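Methyltransferase WBDD (Escherichia coli, PDB 4AZS) acts as a bifunctional kinase and methyltransferase that regulates the chain length of the O9a O antigen in Escherichia coli. Local coordinates at residues 398-403 against 440-445. Numbering follows the deposited sequence.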
loop_
_atom_site.group_PDB
_atom_site.type_symbol
_atom_site.label_atom_id
_atom_site.label_comp_id
_atom_site.label_asym_id
_atom_site.label_seq_id
_atom_site.Cartn_x
_atom_site.Cartn_y
_atom_site.Cartn_z
ATOM N N ASN A 398 -2.776 38.181 -59.127
ATOM C CA ASN A 398 -2.296 37.403 -57.954
ATOM C C ASN A 398 -1.694 36.043 -58.322
ATOM O O ASN A 398 -0.636 35.675 -57.830
ATOM C CB ASN A 398 -3.439 37.140 -56.950
ATOM C CG ASN A 398 -3.972 38.420 -56.309
ATOM O OD1 ASN A 398 -3.205 39.306 -55.902
ATOM N ND2 ASN A 398 -5.291 38.527 -56.223
ATOM N N LEU A 399 -2.378 35.297 -59.185
ATOM C CA LEU A 399 -1.873 33.989 -59.654
ATOM C C LEU A 399 -0.553 34.116 -60.408
ATOM O O LEU A 399 0.324 33.247 -60.309
ATOM C CB LEU A 399 -2.911 33.300 -60.556
ATOM C CG LEU A 399 -4.183 32.730 -59.902
ATOM C CD1 LEU A 399 -5.029 33.811 -59.249
ATOM C CD2 LEU A 399 -5.040 31.983 -60.915
ATOM N N VAL A 400 -0.379 35.202 -61.154
ATOM C CA VAL A 400 0.866 35.377 -61.891
ATOM C C VAL A 400 1.966 35.589 -60.865
ATOM O O VAL A 400 3.089 35.109 -61.053
ATOM C CB VAL A 400 0.803 36.539 -62.916
ATOM C CG1 VAL A 400 2.198 36.935 -63.407
ATOM C CG2 VAL A 400 -0.075 36.167 -64.090
ATOM N N GLN A 401 1.613 36.251 -59.758
ATOM C CA GLN A 401 2.579 36.577 -58.701
ATOM C C GLN A 401 3.074 35.306 -58.020
ATOM O O GLN A 401 4.285 35.087 -57.911
ATOM C CB GLN A 401 1.975 37.538 -57.650
ATOM C CG GLN A 401 2.919 37.911 -56.498
ATOM C CD GLN A 401 3.886 39.056 -56.815
ATOM O OE1 GLN A 401 4.223 39.303 -57.969
ATOM N NE2 GLN A 401 4.335 39.762 -55.773
ATOM N N SER A 402 2.145 34.471 -57.570
ATOM C CA SER A 402 2.533 33.173 -57.000
ATOM C C SER A 402 3.355 32.353 -57.992
ATOM O O SER A 402 4.300 31.662 -57.613
ATOM C CB SER A 402 1.317 32.358 -56.621
ATOM O OG SER A 402 0.613 32.146 -57.802
ATOM N N PHE A 403 3.018 32.434 -59.271
ATOM C CA PHE A 403 3.748 31.629 -60.204
ATOM C C PHE A 403 5.233 32.020 -60.177
ATOM O O PHE A 403 6.109 31.217 -60.526
ATOM C CB PHE A 403 3.171 31.726 -61.610
ATOM C CG PHE A 403 3.727 30.682 -62.530
ATOM C CD1 PHE A 403 3.176 29.401 -62.562
ATOM C CD2 PHE A 403 4.840 30.941 -63.287
ATOM C CE1 PHE A 403 3.703 28.421 -63.365
ATOM C CE2 PHE A 403 5.375 29.954 -64.104
ATOM C CZ PHE A 403 4.811 28.685 -64.134
ATOM N N TYR A 440 11.775 40.323 -64.844
ATOM C CA TYR A 440 11.907 41.758 -64.872
ATOM C C TYR A 440 10.986 42.287 -65.961
ATOM O O TYR A 440 10.339 43.289 -65.763
ATOM C CB TYR A 440 13.365 42.208 -65.063
ATOM C CG TYR A 440 13.522 43.697 -65.128
ATOM C CD1 TYR A 440 13.397 44.345 -66.323
ATOM C CD2 TYR A 440 13.780 44.465 -63.988
ATOM C CE1 TYR A 440 13.524 45.717 -66.427
ATOM C CE2 TYR A 440 13.889 45.855 -64.078
ATOM C CZ TYR A 440 13.751 46.461 -65.308
ATOM O OH TYR A 440 13.835 47.831 -65.493
ATOM N N ALA A 441 10.896 41.610 -67.104
ATOM C CA ALA A 441 10.045 42.127 -68.181
ATOM C C ALA A 441 8.615 42.112 -67.748
ATOM O O ALA A 441 7.863 43.001 -68.068
ATOM C CB ALA A 441 10.210 41.339 -69.480
ATOM N N VAL A 442 8.220 41.104 -66.998
ATOM C CA VAL A 442 6.835 41.010 -66.632
ATOM C C VAL A 442 6.506 42.150 -65.715
ATOM O O VAL A 442 5.426 42.767 -65.832
ATOM C CB VAL A 442 6.491 39.707 -65.906
ATOM C CG1 VAL A 442 5.061 39.764 -65.389
ATOM C CG2 VAL A 442 6.685 38.519 -66.810
ATOM N N TRP A 443 7.425 42.429 -64.798
ATOM C CA TRP A 443 7.230 43.490 -63.830
ATOM C C TRP A 443 7.141 44.857 -64.431
ATOM O O TRP A 443 6.560 45.711 -63.831
ATOM C CB TRP A 443 8.287 43.454 -62.720
ATOM C CG TRP A 443 7.818 42.604 -61.566
ATOM C CD1 TRP A 443 7.760 41.206 -61.511
ATOM C CD2 TRP A 443 7.265 43.056 -60.282
ATOM N NE1 TRP A 443 7.249 40.773 -60.309
ATOM C CE2 TRP A 443 6.936 41.829 -59.520
ATOM C CE3 TRP A 443 7.030 44.292 -59.704
ATOM C CZ2 TRP A 443 6.393 41.877 -58.250
ATOM C CZ3 TRP A 443 6.486 44.324 -58.418
ATOM C CH2 TRP A 443 6.182 43.142 -57.710
ATOM N N GLN A 444 7.670 45.066 -65.632
ATOM C CA GLN A 444 7.574 46.377 -66.284
ATOM C C GLN A 444 6.238 46.561 -66.997
ATOM O O GLN A 444 6.005 47.607 -67.565
ATOM C CB GLN A 444 8.675 46.542 -67.323
ATOM C CG GLN A 444 10.069 46.460 -66.746
ATOM C CD GLN A 444 10.187 47.285 -65.491
ATOM O OE1 GLN A 444 9.898 48.485 -65.497
ATOM N NE2 GLN A 444 10.526 46.636 -64.395
ATOM N N GLU A 445 5.415 45.517 -67.031
ATOM C CA GLU A 445 4.129 45.570 -67.699
ATOM C C GLU A 445 3.053 46.189 -66.815
ATOM O O GLU A 445 2.948 45.864 -65.638
ATOM C CB GLU A 445 3.636 44.168 -68.038
ATOM C CG GLU A 445 4.459 43.473 -69.093
ATOM C CD GLU A 445 4.194 43.959 -70.470
ATOM O OE1 GLU A 445 3.222 44.719 -70.679
ATOM O OE2 GLU A 445 4.905 43.489 -71.381
#
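Val-400 and Val-442 illustrate how two helices can be joined through very few atoms when neighbouring elements fill in around them. Both valines point toward the opposite segment, yet the apolar touch is light: CG1 of Val-400 stops 4.5 Å from CG1 of Val-442, while the CA atoms of the pair stand 9.5 Å apart. Leu-455 and Leu-458 of helix 452-460 lie against Val-442, and Trp-450 against Val-400.

The second touch sets an amide against an aromatic ring. Gln-401 sends CG anti to the backbone N (chi1 179°), and a bend at chi2 brings the amide up to the benzo part of the Trp-443 indole. OE1 comes within 3.4 Å of CZ2, with the amide and ring planes 41° apart. The indole nitrogen stays too far for bonding, NE1 being 4.1 Å from Gln-401 OE1. The amide oxygen is buried here and has no polar partner in the model, whereas NE2 is anchored by a hydrogen bond to Glu-483 of helix 475-485. Trp-450 meets the Trp-443 ring edge-to-face, and Trp-478 of the second subunit also packs against it.

The contact thus joins helix 397-410, in the helical part of the kinase domain, to helix 435-443 beyond a partly unmodelled connection, as sparse helix-helix packing at a subunit interface.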